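Local coordinates for protein 2-c-methyl-d-erythritol 4-phosphate cytidylyltransferase (Streptococcus pneumoniae, PDB 2VSH) that catalyses the transfer of the cytidylyl group from CTP to D-ribitol 5-phosphate, making CDP-ribitol for teichoic acid precursors, at residues A131-D145 with R162-R175. Sequence-based numbering, arbitrary orientation.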
ATOM      1  N   ALA A 131       0.376  20.780  15.554  1.00 26.61           N
ATOM      2  CA  ALA A 131      -0.916  21.497  15.488  1.00 27.11           C
ATOM      3  C   ALA A 131      -0.852  22.948  16.011  1.00 28.70           C
ATOM      4  O   ALA A 131      -1.690  23.782  15.652  1.00 29.22           O
ATOM      5  CB  ALA A 131      -2.022  20.707  16.197  1.00 26.03           C
ATOM      6  N   GLN A 132       0.154  23.251  16.833  1.00 29.85           N
ATOM      7  CA  GLN A 132       0.297  24.592  17.406  1.00 32.26           C
ATOM      8  C   GLN A 132       0.619  25.637  16.340  1.00 32.19           C
ATOM      9  O   GLN A 132       0.113  26.749  16.400  1.00 32.51           O
ATOM     10  CB  GLN A 132       1.358  24.622  18.515  1.00 33.20           C
ATOM     11  CG  GLN A 132       1.045  23.678  19.679  1.00 34.91           C
ATOM     12  CD  GLN A 132       2.159  23.623  20.726  1.00 36.49           C
ATOM     13  OE1 GLN A 132       2.999  24.530  20.828  1.00 40.99           O
ATOM     14  NE2 GLN A 132       2.162  22.550  21.517  1.00 39.71           N
ATOM     15  N   ASN A 133       1.436  25.276  15.354  1.00 31.39           N
ATOM     16  CA  ASN A 133       1.816  26.248  14.330  1.00 32.55           C
ATOM     17  C   ASN A 133       1.291  25.957  12.926  1.00 30.97           C
ATOM     18  O   ASN A 133       1.701  26.600  11.960  1.00 32.22           O
ATOM     19  CB  ASN A 133       3.340  26.466  14.330  1.00 34.38           C
ATOM     20  CG  ASN A 133       4.077  25.379  15.089  1.00 36.47           C
ATOM     21  OD1 ASN A 133       3.802  24.181  14.909  1.00 39.02           O
ATOM     22  ND2 ASN A 133       4.994  25.782  15.965  1.00 37.61           N
ATOM     23  N   HIS A 134       0.372  25.005  12.807  1.00 28.14           N
ATOM     24  CA  HIS A 134      -0.200  24.705  11.499  1.00 26.89           C
ATOM     25  C   HIS A 134      -1.713  24.565  11.568  1.00 25.67           C
ATOM     26  O   HIS A 134      -2.288  24.542  12.656  1.00 25.18           O
ATOM     27  CB  HIS A 134       0.483  23.485  10.887  1.00 26.30           C
ATOM     28  CG  HIS A 134       1.978  23.602  10.840  1.00 27.07           C
ATOM     29  ND1 HIS A 134       2.635  24.414   9.938  1.00 31.12           N
ATOM     30  CD2 HIS A 134       2.941  23.042  11.607  1.00 27.41           C
ATOM     31  CE1 HIS A 134       3.941  24.326  10.134  1.00 31.67           C
ATOM     32  NE2 HIS A 134       4.153  23.494  11.138  1.00 29.82           N
ATOM     33  N   ASP A 135      -2.364  24.521  10.411  1.00 24.71           N
ATOM     34  CA  ASP A 135      -3.824  24.396  10.375  1.00 23.28           C
ATOM     35  C   ASP A 135      -4.236  22.975  10.737  1.00 21.55           C
ATOM     36  O   ASP A 135      -5.215  22.768  11.476  1.00 20.38           O
ATOM     37  CB  ASP A 135      -4.362  24.799   9.007  1.00 24.15           C
ATOM     38  CG  ASP A 135      -4.171  26.275   8.735  1.00 25.68           C
ATOM     39  OD1 ASP A 135      -4.479  27.075   9.631  1.00 26.49           O
ATOM     40  OD2 ASP A 135      -3.725  26.631   7.639  1.00 25.92           O
ATOM     41  N   ALA A 136      -3.467  22.010  10.242  1.00 20.34           N
ATOM     42  CA  ALA A 136      -3.735  20.606  10.539  1.00 19.37           C
ATOM     43  C   ALA A 136      -2.454  19.780  10.440  1.00 19.62           C
ATOM     44  O   ALA A 136      -1.415  20.287  10.020  1.00 19.95           O
ATOM     45  CB  ALA A 136      -4.825  20.051   9.606  1.00 19.08           C
ATOM     46  N   VAL A 137      -2.531  18.518  10.855  1.00 18.99           N
ATOM     47  CA  VAL A 137      -1.383  17.613  10.815  1.00 19.78           C
ATOM     48  C   VAL A 137      -1.860  16.277  10.273  1.00 20.00           C
ATOM     49  O   VAL A 137      -2.912  15.794  10.655  1.00 19.61           O
ATOM     50  CB  VAL A 137      -0.777  17.380  12.242  1.00 19.47           C
ATOM     51  CG1 VAL A 137       0.542  16.574  12.152  1.00 19.83           C
ATOM     52  CG2 VAL A 137      -0.545  18.692  12.955  1.00 19.74           C
ATOM     53  N   ASP A 138      -1.084  15.693   9.372  1.00 20.77           N
ATOM     54  CA  ASP A 138      -1.397  14.387   8.841  1.00 19.93           C
ATOM     55  C   ASP A 138      -0.191  13.521   9.139  1.00 19.88           C
ATOM     56  O   ASP A 138       0.940  13.888   8.810  1.00 20.71           O
ATOM     57  CB  ASP A 138      -1.592  14.497   7.327  1.00 20.82           C
ATOM     58  CG  ASP A 138      -2.346  13.335   6.732  1.00 21.79           C
ATOM     59  OD1 ASP A 138      -2.707  12.392   7.463  1.00 22.91           O
ATOM     60  OD2 ASP A 138      -2.583  13.372   5.497  1.00 24.79           O
ATOM     61  N   THR A 139      -0.427  12.367   9.754  1.00 19.64           N
ATOM     62  CA  THR A 139       0.655  11.430  10.043  1.00 19.02           C
ATOM     63  C   THR A 139       0.899  10.547   8.837  1.00 19.96           C
ATOM     64  O   THR A 139       0.002   9.819   8.378  1.00 20.02           O
ATOM     65  CB  THR A 139       0.380  10.589  11.295  1.00 17.90           C
ATOM     66  OG1 THR A 139      -0.060  11.433  12.357  1.00 17.09           O
ATOM     67  CG2 THR A 139       1.635   9.909  11.760  1.00 18.36           C
ATOM     68  N   VAL A 140       2.127  10.599   8.335  1.00 20.66           N
ATOM     69  CA  VAL A 140       2.492   9.883   7.128  1.00 22.07           C
ATOM     70  C   VAL A 140       3.834   9.162   7.260  1.00 22.99           C
ATOM     71  O   VAL A 140       4.637   9.481   8.141  1.00 23.59           O
ATOM     72  CB  VAL A 140       2.550  10.829   5.896  1.00 23.24           C
ATOM     73  CG1 VAL A 140       1.238  11.612   5.731  1.00 22.80           C
ATOM     74  CG2 VAL A 140       3.739  11.807   6.013  1.00 23.73           C
ATOM     75  N   VAL A 141       4.058   8.205   6.366  1.00 24.93           N
ATOM     76  CA  VAL A 141       5.363   7.580   6.155  1.00 26.83           C
ATOM     77  C   VAL A 141       5.697   7.672   4.662  1.00 28.05           C
ATOM     78  O   VAL A 141       4.802   7.865   3.835  1.00 26.33           O
ATOM     79  CB  VAL A 141       5.390   6.083   6.604  1.00 28.41           C
ATOM     80  CG1 VAL A 141       5.345   5.976   8.112  1.00 28.30           C
ATOM     81  CG2 VAL A 141       4.267   5.276   5.968  1.00 29.08           C
ATOM     82  N   GLU A 142       6.969   7.536   4.312  1.00 30.69           N
ATOM     83  CA  GLU A 142       7.336   7.452   2.898  1.00 33.68           C
ATOM     84  C   GLU A 142       6.634   6.278   2.234  1.00 34.17           C
ATOM     85  O   GLU A 142       6.620   5.170   2.773  1.00 36.05           O
ATOM     86  CB  GLU A 142       8.845   7.314   2.723  1.00 36.63           C
ATOM     87  CG  GLU A 142       9.621   8.554   3.125  1.00 38.44           C
ATOM     88  CD  GLU A 142      11.116   8.426   2.901  1.00 43.48           C
ATOM     89  OE1 GLU A 142      11.560   7.444   2.254  1.00 47.95           O
ATOM     90  OE2 GLU A 142      11.854   9.322   3.376  1.00 47.69           O
ATOM     91  N   ALA A 143       6.046   6.533   1.065  1.00 34.08           N
ATOM     92  CA  ALA A 143       5.389   5.492   0.283  1.00 35.01           C
ATOM     93  C   ALA A 143       6.437   4.525  -0.248  1.00 38.86           C
ATOM     94  O   ALA A 143       7.476   4.953  -0.753  1.00 41.15           O
ATOM     95  CB  ALA A 143       4.587   6.104  -0.850  1.00 33.32           C
ATOM     96  N   VAL A 144       6.177   3.229  -0.098  1.00 40.72           N
ATOM     97  CA  VAL A 144       7.105   2.187  -0.545  1.00 45.33           C
ATOM     98  C   VAL A 144       6.501   1.396  -1.711  1.00 46.15           C
ATOM     99  O   VAL A 144       7.222   0.777  -2.497  1.00 49.65           O
ATOM    100  CB  VAL A 144       7.527   1.257   0.628  1.00 48.35           C
ATOM    101  CG1 VAL A 144       8.339   0.059   0.133  1.00 54.04           C
ATOM    102  CG2 VAL A 144       8.337   2.036   1.655  1.00 48.25           C
ATOM    103  N   ASP A 145       5.173   1.420  -1.796  1.00 43.51           N
ATOM    104  CA  ASP A 145       4.429   0.944  -2.962  1.00 43.71           C
ATOM    105  C   ASP A 145       4.739   1.816  -4.167  1.00 41.53           C
ATOM    106  O   ASP A 145       4.900   3.031  -4.042  1.00 39.79           O
ATOM    107  CB  ASP A 145       2.919   1.075  -2.706  1.00 41.93           C
ATOM    108  CG  ASP A 145       2.289  -0.205  -2.198  1.00 46.60           C
ATOM    109  OD1 ASP A 145       2.714  -1.304  -2.632  1.00 50.31           O
ATOM    110  OD2 ASP A 145       1.355  -0.095  -1.367  1.00 48.83           O
ATOM    111  N   ARG A 162       7.498   9.445  -7.398  1.00 44.25           N
ATOM    112  CA  ARG A 162       7.558   8.695  -6.142  1.00 43.18           C
ATOM    113  C   ARG A 162       8.360   9.395  -5.025  1.00 43.04           C
ATOM    114  O   ARG A 162       8.153   9.124  -3.845  1.00 41.17           O
ATOM    115  CB  ARG A 162       8.093   7.283  -6.401  1.00 45.22           C
ATOM    116  CG  ARG A 162       7.667   6.271  -5.339  1.00 45.52           C
ATOM    117  CD  ARG A 162       8.245   4.893  -5.601  1.00 49.11           C
ATOM    118  NE  ARG A 162       8.706   4.294  -4.355  1.00 54.48           N
ATOM    119  CZ  ARG A 162       9.224   3.074  -4.244  1.00 59.61           C
ATOM    120  NH1 ARG A 162       9.345   2.290  -5.313  1.00 62.45           N
ATOM    121  NH2 ARG A 162       9.616   2.637  -3.049  1.00 61.67           N
ATOM    122  N   ALA A 163       9.258  10.304  -5.400  1.00 45.48           N
ATOM    123  CA  ALA A 163      10.026  11.097  -4.432  1.00 46.20           C
ATOM    124  C   ALA A 163       9.147  12.001  -3.549  1.00 42.52           C
ATOM    125  O   ALA A 163       9.581  12.447  -2.482  1.00 42.35           O
ATOM    126  CB  ALA A 163      11.096  11.921  -5.153  1.00 51.24           C
ATOM    127  N   HIS A 164       7.907  12.238  -3.982  1.00 39.57           N
ATOM    128  CA  HIS A 164       7.000  13.152  -3.286  1.00 36.91           C
ATOM    129  C   HIS A 164       5.753  12.478  -2.740  1.00 32.88           C
ATOM    130  O   HIS A 164       4.804  13.155  -2.348  1.00 31.82           O
ATOM    131  CB  HIS A 164       6.614  14.318  -4.207  1.00 38.73           C
ATOM    132  CG  HIS A 164       7.783  15.134  -4.661  1.00 43.33           C
ATOM    133  ND1 HIS A 164       7.954  15.526  -5.971  1.00 46.92           N
ATOM    134  CD2 HIS A 164       8.851  15.614  -3.981  1.00 45.67           C
ATOM    135  CE1 HIS A 164       9.074  16.216  -6.080  1.00 50.58           C
ATOM    136  NE2 HIS A 164       9.635  16.289  -4.884  1.00 51.57           N
ATOM    137  N   LEU A 165       5.755  11.148  -2.706  1.00 31.54           N
ATOM    138  CA  LEU A 165       4.597  10.401  -2.250  1.00 28.51           C
ATOM    139  C   LEU A 165       4.800   9.825  -0.854  1.00 27.82           C
ATOM    140  O   LEU A 165       5.887   9.390  -0.496  1.00 28.97           O
ATOM    141  CB  LEU A 165       4.212   9.295  -3.247  1.00 28.27           C
ATOM    142  CG  LEU A 165       3.894   9.725  -4.693  1.00 29.10           C
ATOM    143  CD1 LEU A 165       3.599   8.507  -5.583  1.00 28.42           C
ATOM    144  CD2 LEU A 165       2.738  10.743  -4.756  1.00 27.88           C
ATOM    145  N   TYR A 166       3.727   9.851  -0.079  1.00 25.89           N
ATOM    146  CA  TYR A 166       3.721   9.378   1.298  1.00 25.54           C
ATOM    147  C   TYR A 166       2.501   8.505   1.472  1.00 24.87           C
ATOM    148  O   TYR A 166       1.478   8.733   0.818  1.00 24.41           O
ATOM    149  CB  TYR A 166       3.658  10.568   2.265  1.00 25.00           C
ATOM    150  CG  TYR A 166       4.912  11.433   2.231  1.00 26.30           C
ATOM    151  CD1 TYR A 166       5.051  12.457   1.293  1.00 27.78           C
ATOM    152  CD2 TYR A 166       5.962  11.214   3.126  1.00 27.09           C
ATOM    153  CE1 TYR A 166       6.198  13.239   1.246  1.00 28.96           C
ATOM    154  CE2 TYR A 166       7.107  11.996   3.098  1.00 28.96           C
ATOM    155  CZ  TYR A 166       7.217  13.010   2.156  1.00 30.84           C
ATOM    156  OH  TYR A 166       8.351  13.791   2.115  1.00 33.67           O
ATOM    157  N   GLN A 167       2.620   7.474   2.304  1.00 25.29           N
ATOM    158  CA  GLN A 167       1.456   6.700   2.718  1.00 25.19           C
ATOM    159  C   GLN A 167       0.799   7.419   3.899  1.00 24.18           C
ATOM    160  O   GLN A 167       1.452   7.707   4.917  1.00 23.48           O
ATOM    161  CB  GLN A 167       1.848   5.272   3.111  1.00 27.77           C
ATOM    162  CG  GLN A 167       0.729   4.472   3.772  1.00 30.44           C
ATOM    163  CD  GLN A 167       1.236   3.261   4.538  1.00 35.25           C
ATOM    164  OE1 GLN A 167       1.164   3.210   5.772  1.00 37.07           O
ATOM    165  NE2 GLN A 167       1.757   2.282   3.812  1.00 38.98           N
ATOM    166  N   GLY A 168      -0.484   7.729   3.741  1.00 23.20           N
ATOM    167  CA  GLY A 168      -1.244   8.432   4.761  1.00 23.08           C
ATOM    168  C   GLY A 168      -1.627   7.487   5.869  1.00 24.56           C
ATOM    169  O   GLY A 168      -2.119   6.395   5.616  1.00 25.72           O
ATOM    170  N   GLN A 169      -1.400   7.918   7.107  1.00 18.90           N
ATOM    171  CA  GLN A 169      -1.804   7.151   8.267  1.00 19.27           C
ATOM    172  C   GLN A 169      -2.694   8.037   9.117  1.00 19.35           C
ATOM    173  O   GLN A 169      -3.187   9.049   8.638  1.00 20.12           O
ATOM    174  CB  GLN A 169      -0.583   6.693   9.065  1.00 19.56           C
ATOM    175  CG  GLN A 169       0.461   5.913   8.259  1.00 19.94           C
ATOM    176  CD  GLN A 169       1.597   5.382   9.139  1.00 21.50           C
ATOM    177  OE1 GLN A 169       1.994   6.013  10.126  1.00 19.16           O
ATOM    178  NE2 GLN A 169       2.109   4.207   8.789  1.00 21.38           N
ATOM    179  N   THR A 170      -2.915   7.645  10.368  1.00 18.82           N
ATOM    180  CA  THR A 170      -3.451   8.558  11.370  1.00 18.58           C
ATOM    181  C   THR A 170      -2.501   8.507  12.578  1.00 18.49           C
ATOM    182  O   THR A 170      -1.731   7.557  12.688  1.00 19.18           O
ATOM    183  CB  THR A 170      -4.947   8.290  11.712  1.00 17.42           C
ATOM    184  OG1 THR A 170      -5.097   7.114  12.519  1.00 18.36           O
ATOM    185  CG2 THR A 170      -5.816   8.193  10.438  1.00 18.70           C
ATOM    186  N   PRO A 171      -2.557   9.503  13.492  1.00 19.03           N
ATOM    187  CA  PRO A 171      -3.469  10.663  13.624  1.00 18.52           C
ATOM    188  C   PRO A 171      -3.569  11.702  12.500  1.00 18.42           C
ATOM    189  O   PRO A 171      -2.668  11.867  11.675  1.00 19.21           O
ATOM    190  CB  PRO A 171      -3.003  11.340  14.928  1.00 19.01           C
ATOM    191  CG  PRO A 171      -2.353  10.285  15.705  1.00 18.99           C
ATOM    192  CD  PRO A 171      -1.648   9.419  14.650  1.00 19.20           C
ATOM    193  N   GLN A 172      -4.713  12.375  12.494  1.00 17.97           N
ATOM    194  CA  GLN A 172      -4.933  13.603  11.767  1.00 18.58           C
ATOM    195  C   GLN A 172      -5.474  14.588  12.797  1.00 18.47           C
ATOM    196  O   GLN A 172      -6.473  14.314  13.474  1.00 17.41           O
ATOM    197  CB  GLN A 172      -5.920  13.384  10.620  1.00 18.28           C
ATOM    198  CG  GLN A 172      -5.449  12.339   9.631  1.00 18.47           C
ATOM    199  CD  GLN A 172      -6.371  12.144   8.428  1.00 19.37           C
ATOM    200  OE1 GLN A 172      -5.898  11.934   7.316  1.00 21.73           O
ATOM    201  NE2 GLN A 172      -7.681  12.196   8.650  1.00 19.64           N
ATOM    202  N   THR A 173      -4.795  15.725  12.925  1.00 19.25           N
ATOM    203  CA  THR A 173      -4.982  16.615  14.069  1.00 19.72           C
ATOM    204  C   THR A 173      -5.287  18.047  13.620  1.00 20.30           C
ATOM    205  O   THR A 173      -4.673  18.569  12.691  1.00 19.69           O
ATOM    206  CB  THR A 173      -3.725  16.570  14.988  1.00 20.58           C
ATOM    207  OG1 THR A 173      -3.526  15.217  15.419  1.00 20.45           O
ATOM    208  CG2 THR A 173      -3.871  17.484  16.214  1.00 20.37           C
ATOM    209  N   PHE A 174      -6.255  18.672  14.286  1.00 20.63           N
ATOM    210  CA  PHE A 174      -6.724  19.985  13.882  1.00 21.42           C
ATOM    211  C   PHE A 174      -7.640  20.605  14.940  1.00 21.76           C
ATOM    212  O   PHE A 174      -8.140  19.912  15.818  1.00 20.78           O
ATOM    213  CB  PHE A 174      -7.438  19.896  12.503  1.00 21.20           C
ATOM    214  CG  PHE A 174      -8.325  18.690  12.346  1.00 20.15           C
ATOM    215  CD1 PHE A 174      -9.535  18.601  13.025  1.00 21.07           C
ATOM    216  CD2 PHE A 174      -7.953  17.640  11.511  1.00 19.58           C
ATOM    217  CE1 PHE A 174     -10.344  17.471  12.885  1.00 20.36           C
ATOM    218  CE2 PHE A 174      -8.759  16.523  11.364  1.00 18.47           C
ATOM    219  CZ  PHE A 174      -9.955  16.437  12.058  1.00 19.34           C
ATOM    220  N   ARG A 175      -7.864  21.912  14.838  1.00 22.10           N
ATOM    221  CA  ARG A 175      -8.796  22.607  15.731  1.00 22.68           C
ATOM    222  C   ARG A 175     -10.202  22.151  15.398  1.00 22.87           C
ATOM    223  O   ARG A 175     -10.567  22.045  14.224  1.00 22.87           O
ATOM    224  CB  ARG A 175      -8.648  24.123  15.591  1.00 23.15           C
ATOM    225  CG  ARG A 175      -7.371  24.659  16.238  1.00 22.22           C
ATOM    226  CD  ARG A 175      -6.871  25.968  15.634  1.00 24.86           C
ATOM    227  NE  ARG A 175      -5.492  26.163  16.081  1.00 27.09           N
ATOM    228  CZ  ARG A 175      -4.402  25.703  15.460  1.00 27.84           C
ATOM    229  NH1 ARG A 175      -4.480  25.038  14.315  1.00 26.84           N
ATOM    230  NH2 ARG A 175      -3.216  25.915  15.995  1.00 29.87           N
TER
HETATM  231  O   HOH W   1      -6.812  23.822  12.971  1.00 13.24           O
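V137 and T173 form an antiparallel hydrogen-bonded pair, and from there strand 136-142 follows the bent strand 165-175 past a beta bulge, its axis 177° from segment 171-175 but only 138° from segment 165-169. The bulge shows how a sheet absorbs a corner: the register slips by two residues between D138 and V140, across from the cis peptide bond that joins T170 to P171. T139 spans the irregularity. Its N and its OG1 both donate to P171 O, the hydroxyl at 2.7 Å from P171 O, while T139 O takes the amide of Q169. With T139 OG1 set beside its own backbone N (chi1 -47°), both donors face the same carbonyl; N127 also bonds this hydroxyl. Beyond the bulge, the V141 side chain runs alongside that of Q167, and V141 CG1 and CG2 each lie 3.7 Å from Q169 NE2, the V141 and Q169 side chains crossing at about a right angle. The polar end of Q169 is engaged by E214 and N217. On the other face, V140 CG2 approaches Y166 CD2 obliquely at 3.7 Å. At the far end R175 reaches back, extended from CG to NE, to the end of helix 121-133: R175 NH1 gives H134 O a bond of 2.8 Å lying near the guanidinium plane, NH2 makes a weak one to A131 O, and a water accepts from R175 N and NH1. E106 forms a salt bridge with R175 NE. These strands are neighbours in the mixed central sheet of this GT-A-clan cytidylyltransferase, and L165 and Y166 pair with a strand of the second subunit, carrying the sheet across the dimer. Main-chain hydrogen bonds thus set the pairing on both sides of the bulge, while T139 OG1 and the R175 guanidinium add side-chain bonds to main-chain carbonyls.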